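Local coordinates for protein aminopeptidase C (Lactobacillus rhamnosus, PDB 4K7C) that probably cleaves amino acids from the N-termini of peptides as a papain-like cysteine aminopeptidase, assembled from six copies of the chain, at residues 34-39 with 337-342; 42-47 with 329-334; 265-270 with 349-354; 319-324 with 362-367; 381-386 with 397-402. All blocks are in the same frame, centred on the assembly; numbering follows the deposited sequence. Where two conformers were deposited one is given.

Contact 1 (34-39 with 337-342)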
# COMPACT_ATOMS: atom_id res chain seq x y z
N GLY A 34 -9.32 22.72 4.04
CA GLY A 34 -9.41 22.88 5.47
C GLY A 34 -8.56 24.04 5.96
O GLY A 34 -7.88 24.74 5.23
N ILE A 35 -8.68 24.25 7.26
CA ILE A 35 -8.03 25.38 7.97
C ILE A 35 -6.51 25.39 7.94
O ILE A 35 -5.89 26.36 7.50
CB ILE A 35 -8.57 25.43 9.37
CG1 ILE A 35 -10.04 25.82 9.31
CG2 ILE A 35 -7.82 26.48 10.17
CD1 ILE A 35 -10.73 25.64 10.66
N ASN A 36 -5.91 24.32 8.45
CA ASN A 36 -4.47 24.21 8.55
C ASN A 36 -3.75 24.37 7.23
O ASN A 36 -2.85 25.15 7.13
CB ASN A 36 -4.02 22.85 9.20
CG ASN A 36 -4.33 22.77 10.73
OD1 ASN A 36 -4.63 23.75 11.40
ND2 ASN A 36 -4.28 21.55 11.26
N ALA A 37 -4.18 23.64 6.21
CA ALA A 37 -3.51 23.68 4.95
C ALA A 37 -3.76 24.96 4.22
O ALA A 37 -2.97 25.34 3.35
CB ALA A 37 -3.94 22.47 4.11
N THR A 38 -4.83 25.68 4.57
CA THR A 38 -5.04 27.01 3.95
C THR A 38 -4.20 28.11 4.61
O THR A 38 -3.56 28.92 4.01
CB THR A 38 -6.57 27.38 3.92
OG1 THR A 38 -7.26 26.37 3.17
CG2 THR A 38 -6.70 28.76 3.27
N ALA A 39 -4.10 28.05 5.92
CA ALA A 39 -3.45 29.04 6.74
C ALA A 39 -1.97 28.90 7.02
O ALA A 39 -1.39 29.82 7.57
CB ALA A 39 -4.15 29.06 8.09
N TYR A 337 0.60 29.23 11.50
CA TYR A 337 -0.67 29.50 10.82
C TYR A 337 -0.99 30.94 10.96
O TYR A 337 -0.64 31.54 11.96
CB TYR A 337 -1.83 28.70 11.40
CG TYR A 337 -1.59 27.20 11.43
CD1 TYR A 337 -1.48 26.45 10.28
CD2 TYR A 337 -1.49 26.52 12.65
CE1 TYR A 337 -1.28 25.08 10.34
CE2 TYR A 337 -1.28 25.15 12.75
CZ TYR A 337 -1.16 24.40 11.58
OH TYR A 337 -0.95 23.07 11.62
N LYS A 338 -1.67 31.50 9.95
CA LYS A 338 -2.22 32.87 10.08
C LYS A 338 -3.71 32.82 9.95
O LYS A 338 -4.29 33.22 8.92
CB LYS A 338 -1.59 33.77 9.06
CG LYS A 338 -0.15 34.01 9.30
CD LYS A 338 0.14 34.89 10.54
CE LYS A 338 1.57 35.30 10.74
NZ LYS A 338 1.75 36.10 12.01
N LYS A 339 -4.33 32.25 10.97
CA LYS A 339 -5.78 32.13 10.97
C LYS A 339 -6.53 33.43 11.08
O LYS A 339 -7.52 33.62 10.39
CB LYS A 339 -6.27 31.15 12.03
CG LYS A 339 -5.77 29.77 11.81
CD LYS A 339 -5.81 28.94 13.07
CE LYS A 339 -5.34 27.52 12.81
NZ LYS A 339 -5.17 26.80 14.11
N ASP A 340 -6.03 34.37 11.89
CA ASP A 340 -6.72 35.67 12.09
C ASP A 340 -6.80 36.37 10.74
O ASP A 340 -7.85 36.88 10.36
CB ASP A 340 -6.01 36.56 13.12
CG ASP A 340 -5.69 35.88 14.48
OD1 ASP A 340 -5.20 34.69 14.51
OD2 ASP A 340 -5.89 36.58 15.53
N ASP A 341 -5.70 36.33 9.99
CA ASP A 341 -5.67 36.93 8.68
C ASP A 341 -6.65 36.25 7.74
O ASP A 341 -7.47 36.90 7.02
CB ASP A 341 -4.33 36.70 8.01
CG ASP A 341 -3.22 37.61 8.51
OD1 ASP A 341 -3.51 38.62 9.23
OD2 ASP A 341 -2.04 37.34 8.13
N LEU A 342 -6.67 34.91 7.76
CA LEU A 342 -7.54 34.13 6.86
C LEU A 342 -9.02 34.41 7.05
O LEU A 342 -9.73 34.67 6.08
CB LEU A 342 -7.35 32.63 7.12
CG LEU A 342 -8.20 31.62 6.36
CD1 LEU A 342 -8.23 31.83 4.85
CD2 LEU A 342 -7.65 30.20 6.67
O HOH W 1 -4.38 24.06 14.11
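The C-terminal turn of helix 23-39 meets the N-terminal start of the short helix 339-343, two pieces of the papain-like chain far apart in sequence. Ala-39 O, near the end of its helix, accepts the N-H of Lys-338, the N-cap residue, at 2.9 Å and 159°; the donor stands above the carbonyl plane, and the CA-H of Tyr-337 meets the same oxygen. Beside this bond, Ala-39 CB touches Leu-342 CD2 at 3.9 Å. The branched end of Leu-342 is carried over by CG anti to the backbone N (chi1 177°), so that CD1 also reaches Thr-38 CG2 at 3.8 Å. The Asn-36 amide lies almost parallel to the Tyr-337 ring, 12° between planes, with OD1 over one face near the rim, 3.5 Å from CZ. The phenol OH itself is hydrogen-bonded to Ser-325 O. The extended Lys-339 chain crosses Ile-35 at about a right angle, its CE 3.8 Å from Ile-35 CG2. A water joins the two segments there, donating to Asn-36 OD1 at 2.7 Å and accepting from Lys-339 NZ at 2.9 Å. Asn-36 N bonds Glu-171 of the third subunit, so this corner also borders a subunit interface. The ammonium, relayed by the water, would polarise the Asn-36 carbonyl and probably hold the amide flat over the tyrosine, while the backbone bond fixes how the two helix ends meet.

Contact 2 (42-47 with 329-334)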
# COMPACT_ATOMS: atom_id res chain seq x y z
N THR A 42 4.70 29.65 5.24
CA THR A 42 6.04 29.29 4.87
C THR A 42 7.09 30.23 5.54
O THR A 42 8.19 29.79 5.79
CB THR A 42 6.16 29.26 3.39
OG1 THR A 42 5.35 28.18 2.94
CG2 THR A 42 7.56 29.01 2.95
N ASP A 43 6.75 31.45 5.87
CA ASP A 43 7.71 32.34 6.63
C ASP A 43 8.15 31.71 7.98
O ASP A 43 9.27 31.87 8.45
CB ASP A 43 7.14 33.69 6.93
CG ASP A 43 6.82 34.53 5.65
OD1 ASP A 43 7.22 34.13 4.56
OD2 ASP A 43 6.10 35.54 5.74
N SER A 44 7.20 31.04 8.61
CA SER A 44 7.51 30.30 9.83
C SER A 44 8.47 29.16 9.54
O SER A 44 9.45 28.90 10.32
CB SER A 44 6.26 29.82 10.47
OG SER A 44 6.49 29.01 11.60
N LYS A 45 8.15 28.37 8.53
CA LYS A 45 9.08 27.33 8.14
C LYS A 45 10.53 27.82 7.93
O LYS A 45 11.52 27.13 8.33
CB LYS A 45 8.60 26.60 6.91
CG LYS A 45 7.25 25.84 7.10
CD LYS A 45 6.71 25.26 5.78
CE LYS A 45 5.39 24.57 6.00
NZ LYS A 45 4.82 24.03 4.74
N VAL A 46 10.67 28.97 7.26
CA VAL A 46 11.98 29.57 7.10
C VAL A 46 12.63 29.93 8.46
O VAL A 46 13.80 29.59 8.69
CB VAL A 46 11.94 30.72 6.08
CG1 VAL A 46 13.23 31.53 6.02
CG2 VAL A 46 11.50 30.16 4.69
N ALA A 47 11.88 30.60 9.32
CA ALA A 47 12.38 31.06 10.62
C ALA A 47 12.73 29.91 11.53
O ALA A 47 13.56 30.07 12.38
CB ALA A 47 11.33 31.97 11.29
N LEU A 329 5.45 18.28 10.58
CA LEU A 329 6.73 18.92 10.31
C LEU A 329 7.46 19.18 11.63
O LEU A 329 8.62 19.43 11.62
CB LEU A 329 6.60 20.18 9.52
CG LEU A 329 6.06 19.92 8.15
CD1 LEU A 329 5.93 21.26 7.40
CD2 LEU A 329 6.93 18.92 7.34
N GLY A 330 6.71 19.15 12.73
CA GLY A 330 7.27 19.46 14.08
C GLY A 330 7.64 20.88 14.35
O GLY A 330 8.61 21.13 15.02
N ILE A 331 6.79 21.79 13.91
CA ILE A 331 7.01 23.19 14.13
C ILE A 331 5.94 23.70 15.10
O ILE A 331 4.70 23.57 14.84
CB ILE A 331 6.90 23.95 12.78
CG1 ILE A 331 7.98 23.54 11.80
CG2 ILE A 331 7.00 25.45 13.05
CD1 ILE A 331 7.82 24.03 10.38
N LEU A 332 6.41 24.28 16.21
CA LEU A 332 5.58 24.84 17.23
C LEU A 332 5.88 26.35 17.19
O LEU A 332 6.91 26.79 17.69
CB LEU A 332 5.96 24.24 18.59
CG LEU A 332 6.06 22.72 18.75
CD1 LEU A 332 6.38 22.21 20.17
CD2 LEU A 332 4.79 22.08 18.28
N ASP A 333 5.04 27.15 16.55
CA ASP A 333 5.35 28.53 16.32
C ASP A 333 3.98 29.22 16.22
O ASP A 333 3.07 28.77 15.49
CB ASP A 333 6.23 28.76 15.04
CG ASP A 333 6.65 30.22 14.81
OD1 ASP A 333 6.35 31.12 15.69
OD2 ASP A 333 7.24 30.44 13.70
N THR A 334 3.84 30.31 17.00
CA THR A 334 2.69 31.19 16.90
C THR A 334 2.47 31.68 15.44
O THR A 334 1.36 32.02 15.12
CB THR A 334 2.84 32.39 17.81
OG1 THR A 334 4.07 33.02 17.53
CG2 THR A 334 2.77 32.00 19.25
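The carboxylate of Asp-333 is the flat group of this contact, and it is approached both from above its plane and at its far oxygen. Ser-44 OG donates to Asp-333 OD2 at 2.6 Å, a short bond whose donor stands 32° out of the carboxylate plane. The other oxygen, OD1, is bonded outside the pair, by Ser-400 OG and by the backbone N of Asn-335, so both oxygens of this buried acid are engaged. These several donors would be expected to keep it ionised. The bond forms because both side chains project at each other: Ser-44 OG and Asp-333 CG are each anti to their own backbone N (chi1 175° and -177°). Alongside, aliphatic groups meet: Ile-331 CG2 lies 3.9 Å from Ser-44 OG, and its CD1 reaches past to Lys-45 CG at 3.8 Å, the two chains crossing at about a right angle. Further along the same lysine, fully extended beyond CG, CE rests 3.6 Å from Leu-329 CD1 while the ammonium goes on to a bound glycerol, probably from the crystallisation liquor. Gly-330 and Ile-331 both face Asp-326, a G1 beta bulge that opens the short strand 331-332. Helix 42-47 thus lies against one side of this strand, while Leu-332 points away from the helix onto Phe-397 and Ala-399 of strand 396-400 and Trp-403 of helix 401-407. On the helix's outer flank Thr-42 and Val-46 pack on Pro-161 and Ser-158 of the fourth subunit.

Contact 3 (265-270 with 349-354)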
# COMPACT_ATOMS: atom_id res chain seq x y z
N ASN A 265 4.55 28.25 35.03
CA ASN A 265 4.28 29.64 34.71
C ASN A 265 2.80 29.69 34.40
O ASN A 265 2.38 29.38 33.27
CB ASN A 265 5.07 30.12 33.52
CG ASN A 265 4.71 31.50 33.13
OD1 ASN A 265 4.26 31.77 32.02
ND2 ASN A 265 4.93 32.45 34.07
N ALA A 266 2.01 30.02 35.42
CA ALA A 266 0.60 30.10 35.31
C ALA A 266 0.20 31.53 35.81
O ALA A 266 0.10 31.77 37.03
CB ALA A 266 0.00 29.01 36.11
N PRO A 267 0.09 32.49 34.89
CA PRO A 267 0.05 33.89 35.26
C PRO A 267 -1.37 34.37 35.63
O PRO A 267 -1.85 35.39 35.15
CB PRO A 267 0.56 34.58 34.03
CG PRO A 267 0.10 33.68 32.88
CD PRO A 267 0.35 32.30 33.43
N THR A 268 -2.01 33.64 36.48
CA THR A 268 -3.40 33.91 36.83
C THR A 268 -3.45 34.51 38.21
O THR A 268 -2.49 34.43 39.00
CB THR A 268 -4.26 32.66 36.69
OG1 THR A 268 -3.72 31.58 37.43
CG2 THR A 268 -4.42 32.27 35.18
N ALA A 269 -4.56 35.18 38.49
CA ALA A 269 -4.65 35.96 39.75
C ALA A 269 -4.61 35.10 41.02
O ALA A 269 -4.15 35.56 42.07
CB ALA A 269 -5.90 36.81 39.72
N ASP A 270 -5.10 33.87 40.95
CA ASP A 270 -5.10 32.98 42.11
C ASP A 270 -3.70 32.38 42.40
O ASP A 270 -3.56 31.61 43.35
CB ASP A 270 -6.10 31.82 41.90
CG ASP A 270 -5.72 30.90 40.70
OD1 ASP A 270 -5.32 31.43 39.61
OD2 ASP A 270 -5.89 29.63 40.81
N MSE A 349 -6.07 35.57 22.68
CA MSE A 349 -6.28 35.50 24.14
C MSE A 349 -4.91 35.55 24.82
O MSE A 349 -3.87 35.20 24.26
CB MSE A 349 -6.95 34.21 24.54
CG MSE A 349 -8.27 33.95 23.78
SE MSE A 349 -9.20 32.38 24.39
CE MSE A 349 -9.82 32.78 26.23
N THR A 350 -4.87 36.09 26.06
CA THR A 350 -3.68 36.02 26.83
C THR A 350 -3.54 34.62 27.45
O THR A 350 -4.48 33.85 27.54
CB THR A 350 -3.73 37.04 28.02
OG1 THR A 350 -4.72 36.64 28.97
CG2 THR A 350 -3.96 38.55 27.56
N LYS A 351 -2.35 34.33 27.98
CA LYS A 351 -2.05 33.04 28.60
C LYS A 351 -2.97 32.86 29.81
O LYS A 351 -3.55 31.81 30.00
CB LYS A 351 -0.57 33.00 28.95
CG LYS A 351 -0.08 31.65 29.45
CD LYS A 351 1.40 31.64 29.56
CE LYS A 351 1.96 30.27 29.87
NZ LYS A 351 3.46 30.33 29.76
N ALA A 352 -3.16 33.92 30.60
CA ALA A 352 -4.08 33.82 31.74
C ALA A 352 -5.50 33.54 31.31
O ALA A 352 -6.25 32.79 31.95
CB ALA A 352 -4.04 35.10 32.54
N GLU A 353 -5.96 34.28 30.30
CA GLU A 353 -7.35 34.03 29.80
C GLU A 353 -7.47 32.59 29.26
O GLU A 353 -8.50 31.95 29.50
CB GLU A 353 -7.69 34.99 28.70
CG GLU A 353 -7.88 36.40 29.20
CD GLU A 353 -7.95 37.43 28.11
OE1 GLU A 353 -7.53 37.19 26.94
OE2 GLU A 353 -8.39 38.55 28.41
N ARG A 354 -6.47 32.08 28.51
CA ARG A 354 -6.61 30.71 28.02
C ARG A 354 -6.71 29.66 29.13
O ARG A 354 -7.49 28.76 29.06
CB ARG A 354 -5.48 30.33 27.10
CG ARG A 354 -5.39 31.11 25.82
CD ARG A 354 -4.46 30.39 24.84
NE ARG A 354 -3.96 31.25 23.79
CZ ARG A 354 -2.92 32.07 23.89
NH1 ARG A 354 -2.08 32.07 24.97
NH2 ARG A 354 -2.62 32.75 22.82
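Lys-351 NZ is held by three carbonyl oxygens: Asn-265 OD1 across the contact, and the backbone oxygens of Asp-405 and Val-408 at the end of helix 401-407 and the strand that follows. The Asn-265 bond measures 2.8 Å from NZ to OD1 and uses an in-plane lone pair of the amide oxygen. Asn-265 CG lies anti to its backbone N (chi1 175°), and its ND2 end is bonded to Leu-296 O, which fixes which way round the amide sits. Lys-351 reaches it fully extended, CG anti to the backbone N at -172°, and its aliphatic shaft runs across the Pro-267 ring at about a right angle, CG to CG 4.0 Å. One residue on, Ala-352 CB is set 3.4 Å from Pro-267 O and 3.9 Å from Thr-268 CG2. Pro-267 is the centre of an inverse gamma turn, which presents its ring to the first turn of helix 351-356. That turn starts with a capping box: Glu-353 N donates to Thr-350 OG1 and Thr-350 N to Glu-353 OE1, each at 3.0 Å. Thr-268 OG1 in turn holds Asp-270 OD1 within the loop, on the syn lone pair. Asn-265 O, buried here without a partner in the model, lies 3.5 Å from Lys-351 CE. The ammonium is therefore buried among neutral carbonyls, and its charge is probably compensated by their dipoles, which it would polarise.

Contact 4 (319-324 with 362-367)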
# COMPACT_ATOMS: atom_id res chain seq x y z
N SER A 319 3.69 21.33 28.00
CA SER A 319 3.14 22.34 27.08
C SER A 319 1.78 21.90 26.51
O SER A 319 1.33 20.74 26.66
CB SER A 319 4.11 22.63 25.91
OG SER A 319 4.29 21.52 25.06
N ASP A 320 1.14 22.82 25.80
CA ASP A 320 -0.10 22.47 25.06
C ASP A 320 0.30 22.29 23.61
O ASP A 320 0.24 23.23 22.83
CB ASP A 320 -1.12 23.57 25.24
CG ASP A 320 -2.48 23.26 24.73
OD1 ASP A 320 -2.66 22.28 24.01
OD2 ASP A 320 -3.44 24.02 25.08
N VAL A 321 0.69 21.06 23.23
CA VAL A 321 1.35 20.84 21.97
C VAL A 321 0.39 21.02 20.78
O VAL A 321 0.86 21.33 19.70
CB VAL A 321 1.94 19.43 21.94
CG1 VAL A 321 0.84 18.33 21.82
CG2 VAL A 321 3.01 19.31 20.90
N GLY A 322 -0.91 20.87 21.02
CA GLY A 322 -1.96 21.06 19.99
C GLY A 322 -2.21 22.49 19.60
O GLY A 322 -2.82 22.71 18.60
N GLN A 323 -1.68 23.44 20.36
CA GLN A 323 -1.79 24.88 20.02
C GLN A 323 -0.79 25.26 18.96
O GLN A 323 0.41 24.97 19.10
CB GLN A 323 -1.55 25.72 21.23
CG GLN A 323 -2.61 25.54 22.29
CD GLN A 323 -3.96 26.23 21.99
OE1 GLN A 323 -4.08 27.05 21.07
NE2 GLN A 323 -4.93 25.94 22.80
N SER A 324 -1.27 25.91 17.89
CA SER A 324 -0.39 26.66 16.94
C SER A 324 0.83 25.82 16.55
O SER A 324 2.00 26.19 16.63
CB SER A 324 -0.12 28.08 17.50
OG SER A 324 0.62 28.85 16.62
N MSE A 362 -1.52 22.16 30.14
CA MSE A 362 -0.51 21.16 29.68
C MSE A 362 -1.20 19.91 29.24
O MSE A 362 -2.05 19.40 29.93
CB MSE A 362 0.57 20.74 30.73
CG MSE A 362 1.29 19.42 30.32
SE MSE A 362 2.62 18.92 31.72
CE MSE A 362 3.76 17.58 30.98
N THR A 363 -0.87 19.44 28.04
CA THR A 363 -1.41 18.27 27.44
C THR A 363 -0.30 17.25 27.05
O THR A 363 -0.61 16.11 26.73
CB THR A 363 -2.22 18.59 26.18
OG1 THR A 363 -1.32 19.11 25.21
CG2 THR A 363 -3.35 19.59 26.48
N HIS A 364 0.96 17.67 27.02
CA HIS A 364 2.05 16.82 26.51
C HIS A 364 3.39 17.23 27.17
O HIS A 364 3.69 18.39 27.39
CB HIS A 364 2.11 16.94 24.97
CG HIS A 364 3.03 15.95 24.29
ND1 HIS A 364 3.04 14.60 24.60
CD2 HIS A 364 3.96 16.12 23.31
CE1 HIS A 364 3.94 13.98 23.85
NE2 HIS A 364 4.51 14.88 23.05
N ALA A 365 4.20 16.24 27.48
CA ALA A 365 5.53 16.45 28.10
C ALA A 365 6.53 16.07 27.00
O ALA A 365 6.39 15.01 26.34
CB ALA A 365 5.73 15.49 29.31
N MSE A 366 7.56 16.88 26.89
CA MSE A 366 8.68 16.65 25.98
C MSE A 366 9.94 17.11 26.73
O MSE A 366 9.91 17.40 27.91
CB MSE A 366 8.46 17.31 24.59
CG MSE A 366 7.19 16.76 23.92
SE MSE A 366 6.84 17.65 22.19
CE MSE A 366 6.28 19.41 22.86
N VAL A 367 11.05 17.20 26.00
CA VAL A 367 12.34 17.54 26.53
C VAL A 367 13.00 18.62 25.63
O VAL A 367 13.08 18.47 24.41
CB VAL A 367 13.24 16.25 26.66
CG1 VAL A 367 14.66 16.63 27.12
CG2 VAL A 367 12.63 15.22 27.54
O HOH W 2 5.83 19.67 26.11
O HOH W 3 -2.64 19.80 23.13
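Ser-319 gives up the most surface here and takes most of the backbone bonds. Its N donates to His-364 O at 3.0 Å, nearly along the C=O axis, and its O accepts from two successive amides, Thr-363 N at 2.9 Å and His-364 N at 3.1 Å, so Thr-363 and His-364 both face it in a classic beta bulge. A water bridges its OG to His-364 O. Val-321, in the type I turn 320-323, supplies the apolar part: CG1 rests 3.7 Å from His-364 CB, and CG2 lies 3.8 Å from CE of Met-366, a selenomethionine whose chain bends at chi3. The Val-321 N bond to Thr-363 OG1 is weak. A second water ties Asp-320 OD1, Gly-322 N and Thr-363 OG1 together, while Asp-320 OD2 is bonded to Ser-360 OG. His-364 turns its CG anti to the backbone N (-170°), and NE2 goes to Asn-385 OD1; with Cys-70 of helix 70-87 touching its side chain, it fits the histidine of a papain-like triad, as in bleomycin hydrolase relatives. The contact thus closes the end of strand 315-319 against the start of strand 364-374, with helix 70-87 packed by His-364 and Ala-365 and strand 408-414 beside Asp-320 and Met-362.

Contact 5 (381-386 with 397-402)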
# COMPACT_ATOMS: atom_id res chain seq x y z
N TRP A 381 13.83 26.81 20.28
CA TRP A 381 14.18 25.78 21.24
C TRP A 381 14.07 24.46 20.51
O TRP A 381 13.14 24.21 19.69
CB TRP A 381 13.19 25.76 22.38
CG TRP A 381 13.09 27.08 23.12
CD1 TRP A 381 12.37 28.16 22.75
CD2 TRP A 381 13.63 27.37 24.42
NE1 TRP A 381 12.54 29.20 23.67
CE2 TRP A 381 13.31 28.72 24.70
CE3 TRP A 381 14.48 26.65 25.32
CZ2 TRP A 381 13.74 29.36 25.87
CZ3 TRP A 381 14.85 27.26 26.50
CH2 TRP A 381 14.50 28.60 26.75
N LYS A 382 15.03 23.58 20.81
CA LYS A 382 15.07 22.26 20.24
C LYS A 382 14.36 21.28 21.16
O LYS A 382 14.61 21.21 22.40
CB LYS A 382 16.48 21.79 19.96
CG LYS A 382 16.59 20.39 19.38
CD LYS A 382 18.03 19.99 19.06
CE LYS A 382 18.02 18.78 18.13
NZ LYS A 382 19.29 18.04 18.11
N VAL A 383 13.49 20.48 20.57
CA VAL A 383 12.54 19.67 21.35
C VAL A 383 12.62 18.20 20.99
O VAL A 383 12.37 17.80 19.82
CB VAL A 383 11.09 20.17 21.15
CG1 VAL A 383 10.05 19.29 21.87
CG2 VAL A 383 11.03 21.53 21.65
N GLU A 384 12.96 17.38 21.95
CA GLU A 384 12.88 15.94 21.74
C GLU A 384 11.50 15.44 21.98
O GLU A 384 10.96 15.54 23.09
CB GLU A 384 13.89 15.13 22.64
CG GLU A 384 13.74 13.61 22.42
CD GLU A 384 14.68 12.80 23.28
OE1 GLU A 384 15.26 13.42 24.20
OE2 GLU A 384 14.71 11.57 23.13
N ASN A 385 10.89 14.89 20.91
CA ASN A 385 9.55 14.32 21.04
C ASN A 385 9.68 12.82 21.18
O ASN A 385 10.77 12.31 21.12
CB ASN A 385 8.60 14.70 19.89
CG ASN A 385 7.11 14.74 20.32
OD1 ASN A 385 6.70 14.27 21.38
ND2 ASN A 385 6.29 15.32 19.45
N SER A 386 8.56 12.16 21.48
CA SER A 386 8.50 10.69 21.77
C SER A 386 7.46 10.02 20.87
O SER A 386 6.67 9.13 21.27
CB SER A 386 8.18 10.43 23.26
OG SER A 386 7.01 11.09 23.72
N PHE A 397 11.41 18.29 17.33
CA PHE A 397 10.52 19.41 17.01
C PHE A 397 11.33 20.71 17.27
O PHE A 397 12.43 20.65 17.84
CB PHE A 397 9.28 19.33 17.87
CG PHE A 397 8.16 18.44 17.34
CD1 PHE A 397 8.40 17.30 16.66
CD2 PHE A 397 6.85 18.75 17.67
CE1 PHE A 397 7.37 16.50 16.20
CE2 PHE A 397 5.83 17.98 17.21
CZ PHE A 397 6.09 16.85 16.46
N VAL A 398 10.78 21.85 16.85
CA VAL A 398 11.37 23.14 17.09
C VAL A 398 10.25 24.04 17.56
O VAL A 398 9.11 24.02 16.97
CB VAL A 398 12.13 23.65 15.89
CG1 VAL A 398 11.27 23.57 14.64
CG2 VAL A 398 12.61 25.08 16.14
N ALA A 399 10.50 24.85 18.62
CA ALA A 399 9.47 25.72 19.19
C ALA A 399 10.02 27.13 19.16
O ALA A 399 11.20 27.34 19.58
CB ALA A 399 9.16 25.38 20.62
N SER A 400 9.24 28.07 18.62
CA SER A 400 9.67 29.44 18.60
C SER A 400 9.62 29.98 20.05
O SER A 400 8.87 29.49 20.90
CB SER A 400 8.81 30.35 17.66
OG SER A 400 7.52 30.54 18.18
N ASP A 401 10.40 31.04 20.30
CA ASP A 401 10.38 31.66 21.61
C ASP A 401 8.98 32.25 21.89
O ASP A 401 8.46 32.16 23.01
CB ASP A 401 11.47 32.71 21.72
CG ASP A 401 11.75 33.02 23.17
OD1 ASP A 401 11.98 32.05 23.87
OD2 ASP A 401 11.60 34.20 23.61
N ALA A 402 8.29 32.81 20.87
CA ALA A 402 6.91 33.25 21.12
C ALA A 402 5.97 32.15 21.52
O ALA A 402 5.06 32.35 22.36
CB ALA A 402 6.38 34.03 19.90
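Backbone hydrogen bonds make strands 377-384 and 396-400 an antiparallel hairpin, with Trp-381 and Ala-399, then Val-383 and Phe-397, as hydrogen-bonded pairs and Lys-382 with Val-398 as the non-hydrogen-bonded pair between. The bond from Phe-397 N to Val-383 O is the shortest, 2.7 Å at 168°. One polar side-chain bond crosses: Trp-381 NE1 donates to Asp-401 OD1 at 2.9 Å, in the indole plane and on the anti lone pair, ring and carboxylate 21° apart. OD2 of Asp-401 forms a salt bridge with Lys-302. Apolar contacts share a face, with Val-383 CB 3.8 Å from Phe-397 CB and Val-383 CG2 4.4 Å from Ala-399 CB. A polar group over an aromatic face completes the set: Asn-385 ND2 sits over the Phe-397 ring toward its rim, 3.4 Å from CZ, with amide and ring planes 85° apart. Its OD1 is the one that holds His-364, consistent with the asparagine of a papain-like triad. The phenylalanine face therefore sits under the amide nitrogen and probably restrains its rotation, leaving OD1 turned to the histidine. At the other end, the indole bond ties the strand to the first turn of helix 401-407, and the Lys-302 bridge probably keeps Asp-401 ionised.

Contacts 4 and 5, with centres 10 Å apart, meet at the likely active site, where the probable catalytic histidine and asparagine come one from each contact, with Cys-70 of helix 70-87 beside the histidine; Val-367 O takes Glu-384 N at 2.7 Å between their neighbouring strands. Contact 2, 11 Å from contact 5, extends this region through Leu-332 O to Ser-400 N at 2.8 Å, and touches contact 4 through Asp-333 O and Ser-324 OG. Contact 1 flanks contact 2 in the chain, 34-39 just before 42-47 and 337-342 just after 329-334, centres 13 Å apart. Contact 3 lies apart, its centre about 16 Å from that of contact 4; like contact 1, it touches the third subunit.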